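Local coordinates for hypothetical protein Cgl3021 (Corynebacterium glutamicum, PDB 2NSF) that binds a zinc ion and probably catalyses the mycothiol-dependent isomerisation of maleylpyruvate, at residues S41-Q46 with I167-L172. Numbering follows the deposited sequence.
Sequences SHYSRQ and IHAVDL. With ZN (zinc ion), chain E.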
ATOM      1  N   SER A  41      -2.793   6.754 -11.388  1.00 18.83           N
ATOM      2  CA  SER A  41      -3.856   7.382 -12.172  1.00 17.47           C
ATOM      3  C   SER A  41      -5.217   6.990 -11.608  1.00 18.50           C
ATOM      4  O   SER A  41      -6.147   7.793 -11.603  1.00 17.51           O
ATOM      5  CB  SER A  41      -3.764   6.969 -13.642  1.00 17.41           C
ATOM      6  OG  SER A  41      -2.574   7.457 -14.237  1.00 21.54           O
ATOM      7  N   HIS A  42      -5.320   5.748 -11.137  1.00 18.73           N
ATOM      8  CA  HIS A  42      -6.548   5.223 -10.543  1.00 18.79           C
ATOM      9  C   HIS A  42      -6.850   6.007  -9.269  1.00 18.41           C
ATOM     10  O   HIS A  42      -7.982   6.447  -9.042  1.00 17.65           O
ATOM     11  CB  HIS A  42      -6.356   3.731 -10.236  1.00 20.01           C
ATOM     12  CG  HIS A  42      -7.491   3.104  -9.489  1.00 20.87           C
ATOM     13  ND1 HIS A  42      -8.767   3.009 -10.004  1.00 21.69           N
ATOM     14  CD2 HIS A  42      -7.531   2.497  -8.278  1.00 21.91           C
ATOM     15  CE1 HIS A  42      -9.542   2.372  -9.144  1.00 23.23           C
ATOM     16  NE2 HIS A  42      -8.815   2.049  -8.087  1.00 22.31           N
ATOM     17  N   TYR A  43      -5.831   6.188  -8.435  1.00 16.93           N
ATOM     18  CA  TYR A  43      -5.979   6.949  -7.203  1.00 16.53           C
ATOM     19  C   TYR A  43      -6.383   8.396  -7.534  1.00 16.26           C
ATOM     20  O   TYR A  43      -7.299   8.949  -6.926  1.00 16.70           O
ATOM     21  CB  TYR A  43      -4.656   6.947  -6.423  1.00 16.73           C
ATOM     22  CG  TYR A  43      -4.648   7.870  -5.223  1.00 16.61           C
ATOM     23  CD1 TYR A  43      -5.140   7.451  -3.988  1.00 16.70           C
ATOM     24  CD2 TYR A  43      -4.180   9.177  -5.336  1.00 16.74           C
ATOM     25  CE1 TYR A  43      -5.163   8.317  -2.889  1.00 17.62           C
ATOM     26  CE2 TYR A  43      -4.200  10.050  -4.250  1.00 17.21           C
ATOM     27  CZ  TYR A  43      -4.691   9.612  -3.034  1.00 17.11           C
ATOM     28  OH  TYR A  43      -4.712  10.464  -1.955  1.00 17.44           O
ATOM     29  N   SER A  44      -5.699   8.997  -8.502  1.00 17.39           N
ATOM     30  CA  SER A  44      -5.986  10.381  -8.882  1.00 19.04           C
ATOM     31  C   SER A  44      -7.414  10.563  -9.387  1.00 19.49           C
ATOM     32  O   SER A  44      -8.025  11.608  -9.157  1.00 19.20           O
ATOM     33  CB  SER A  44      -4.976  10.864  -9.927  1.00 19.09           C
ATOM     34  OG  SER A  44      -3.675  10.939  -9.363  1.00 20.41           O
ATOM     35  N   ARG A  45      -7.954   9.561 -10.073  1.00 19.85           N
ATOM     36  CA  ARG A  45      -9.334   9.659 -10.545  1.00 20.10           C
ATOM     37  C   ARG A  45     -10.278   9.721  -9.344  1.00 20.19           C
ATOM     38  O   ARG A  45     -11.281  10.436  -9.367  1.00 19.81           O
ATOM     39  CB  ARG A  45      -9.706   8.463 -11.435  1.00 19.75           C
ATOM     40  CG  ARG A  45      -9.229   8.594 -12.875  1.00 22.97           C
ATOM     41  CD  ARG A  45      -9.862   7.541 -13.773  1.00 24.46           C
ATOM     42  NE  ARG A  45      -9.385   6.197 -13.478  1.00 24.80           N
ATOM     43  CZ  ARG A  45      -8.260   5.679 -13.960  1.00 23.50           C
ATOM     44  NH1 ARG A  45      -7.492   6.397 -14.769  1.00 23.77           N
ATOM     45  NH2 ARG A  45      -7.911   4.442 -13.640  1.00 22.22           N
ATOM     46  N   GLN A  46      -9.958   8.976  -8.292  1.00 19.18           N
ATOM     47  CA  GLN A  46     -10.793   8.973  -7.096  1.00 20.47           C
ATOM     48  C   GLN A  46     -10.698  10.309  -6.367  1.00 20.05           C
ATOM     49  O   GLN A  46     -11.690  10.807  -5.842  1.00 21.18           O
ATOM     50  CB  GLN A  46     -10.383   7.835  -6.155  1.00 21.81           C
ATOM     51  CG  GLN A  46     -10.447   6.464  -6.806  1.00 22.62           C
ATOM     52  CD  GLN A  46     -11.785   6.199  -7.471  1.00 23.44           C
ATOM     53  OE1 GLN A  46     -11.849   5.902  -8.665  1.00 29.02           O
ATOM     54  NE2 GLN A  46     -12.858   6.303  -6.704  1.00 19.87           N
ATOM     55  N   ILE A 167      -4.391   0.735  -2.829  1.00 14.58           N
ATOM     56  CA  ILE A 167      -5.205   0.563  -1.643  1.00 14.84           C
ATOM     57  C   ILE A 167      -5.795   1.878  -1.146  1.00 15.53           C
ATOM     58  O   ILE A 167      -6.975   1.935  -0.809  1.00 15.92           O
ATOM     59  CB  ILE A 167      -4.421  -0.092  -0.492  1.00 15.65           C
ATOM     60  CG1 ILE A 167      -3.946  -1.488  -0.920  1.00 18.97           C
ATOM     61  CG2 ILE A 167      -5.312  -0.187   0.743  1.00 16.08           C
ATOM     62  CD1 ILE A 167      -3.053  -2.183   0.097  1.00 20.38           C
ATOM     63  N   HIS A 168      -4.993   2.937  -1.088  1.00 15.72           N
ATOM     64  CA  HIS A 168      -5.533   4.206  -0.619  1.00 16.37           C
ATOM     65  C   HIS A 168      -6.576   4.773  -1.570  1.00 16.75           C
ATOM     66  O   HIS A 168      -7.347   5.650  -1.193  1.00 18.66           O
ATOM     67  CB  HIS A 168      -4.414   5.215  -0.348  1.00 15.75           C
ATOM     68  CG  HIS A 168      -3.630   4.898   0.888  1.00 15.86           C
ATOM     69  ND1 HIS A 168      -4.226   4.422   2.033  1.00 16.26           N
ATOM     70  CD2 HIS A 168      -2.307   4.980   1.158  1.00 18.27           C
ATOM     71  CE1 HIS A 168      -3.305   4.217   2.958  1.00 17.79           C
ATOM     72  NE2 HIS A 168      -2.133   4.550   2.451  1.00 16.78           N
ATOM     73  N   ALA A 169      -6.615   4.267  -2.799  1.00 16.75           N
ATOM     74  CA  ALA A 169      -7.627   4.724  -3.749  1.00 16.82           C
ATOM     75  C   ALA A 169      -8.973   4.309  -3.162  1.00 18.18           C
ATOM     76  O   ALA A 169      -9.968   5.026  -3.277  1.00 17.44           O
ATOM     77  CB  ALA A 169      -7.417   4.071  -5.107  1.00 16.60           C
ATOM     78  N   VAL A 170      -9.002   3.144  -2.521  1.00 17.49           N
ATOM     79  CA  VAL A 170     -10.234   2.659  -1.905  1.00 18.94           C
ATOM     80  C   VAL A 170     -10.568   3.476  -0.664  1.00 18.91           C
ATOM     81  O   VAL A 170     -11.723   3.841  -0.445  1.00 19.17           O
ATOM     82  CB  VAL A 170     -10.115   1.178  -1.482  1.00 18.87           C
ATOM     83  CG1 VAL A 170     -11.449   0.683  -0.946  1.00 20.50           C
ATOM     84  CG2 VAL A 170      -9.664   0.341  -2.659  1.00 19.89           C
ATOM     85  N   ASP A 171      -9.547   3.774   0.137  1.00 18.59           N
ATOM     86  CA  ASP A 171      -9.726   4.532   1.372  1.00 19.96           C
ATOM     87  C   ASP A 171     -10.299   5.932   1.171  1.00 21.07           C
ATOM     88  O   ASP A 171     -10.867   6.510   2.101  1.00 21.10           O
ATOM     89  CB  ASP A 171      -8.399   4.637   2.127  1.00 18.39           C
ATOM     90  CG  ASP A 171      -7.854   3.284   2.550  1.00 20.21           C
ATOM     91  OD1 ASP A 171      -8.660   2.357   2.787  1.00 22.00           O
ATOM     92  OD2 ASP A 171      -6.617   3.154   2.660  1.00 21.32           O
ATOM     93  N   LEU A 172     -10.145   6.484  -0.030  1.00 20.81           N
ATOM     94  CA  LEU A 172     -10.675   7.817  -0.314  1.00 23.22           C
ATOM     95  C   LEU A 172     -12.192   7.855  -0.172  1.00 24.63           C
ATOM     96  O   LEU A 172     -12.773   8.911   0.046  1.00 25.76           O
ATOM     97  CB  LEU A 172     -10.270   8.271  -1.718  1.00 21.84           C
ATOM     98  CG  LEU A 172      -8.862   8.861  -1.818  1.00 21.70           C
ATOM     99  CD1 LEU A 172      -8.524   9.141  -3.269  1.00 20.70           C
ATOM    100  CD2 LEU A 172      -8.789  10.137  -0.978  1.00 23.46           C
TER
HETATM  101 ZN    ZN E 404      -0.248   4.372   3.448  1.00 26.97          ZN
HETATM  102  O   HOH W   1       1.566   3.535   4.341  1.00 20.41           O
HETATM  103  O   HOH W   2      -0.792   2.001   3.453  1.00 24.43           O
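The ring of Tyr43 carries Leu172 CD1 over one face, 3.5 Å from Tyr43 CE1, while its edge is turned to the other helix, where the His168 carbonyl and Ala169 N and CA lie near the ring plane. This is the parallel packing of helices 29-49 and 156-171, the first and last of a four-helix bundle, as in DinB-like proteins; their local axes are 8.6 Å apart and inclined by only 10°. With CG anti to the backbone N (chi1 172°), Tyr43 lays its ring along the neighbouring backbone, CD1 near Ala169 N and CA; Val73 of helix 66-89 also packs on this tyrosine. Ala169 suits the closest point of the backbones, since its methyl points toward helix 29-49 and is small enough to fit there: the CA atoms of Tyr43 and Ala169 are 4.4 Å apart. His42 offers a flat ring that meets that methyl obliquely, CD2 to Ala169 CB at 3.5 Å, and stacks on Trp166. One turn on, Leu172 crosses Tyr43 at about a right angle, and its CD1 also touches Gln46 CB (3.7 Å); Gln46 suits this place by its aliphatic stem, whose CG rests on the Ala169 carbonyl. The contact is buried and largely apolar, yet it backs directly onto the metal site. CB of His168 touches Tyr43 CE1 from off the ring plane, on the side opposite Leu172 CD1, while its imidazole leads away to zinc, which Glu164 and His72 also bind. Asp171, itself salt-bridged to Arg242, orients that imidazole: ND1 of His168 donates to the anti lone pair of Asp171 OD2 (2.8 Å, 151°), leaving NE2 to bind zinc at 2.1 Å.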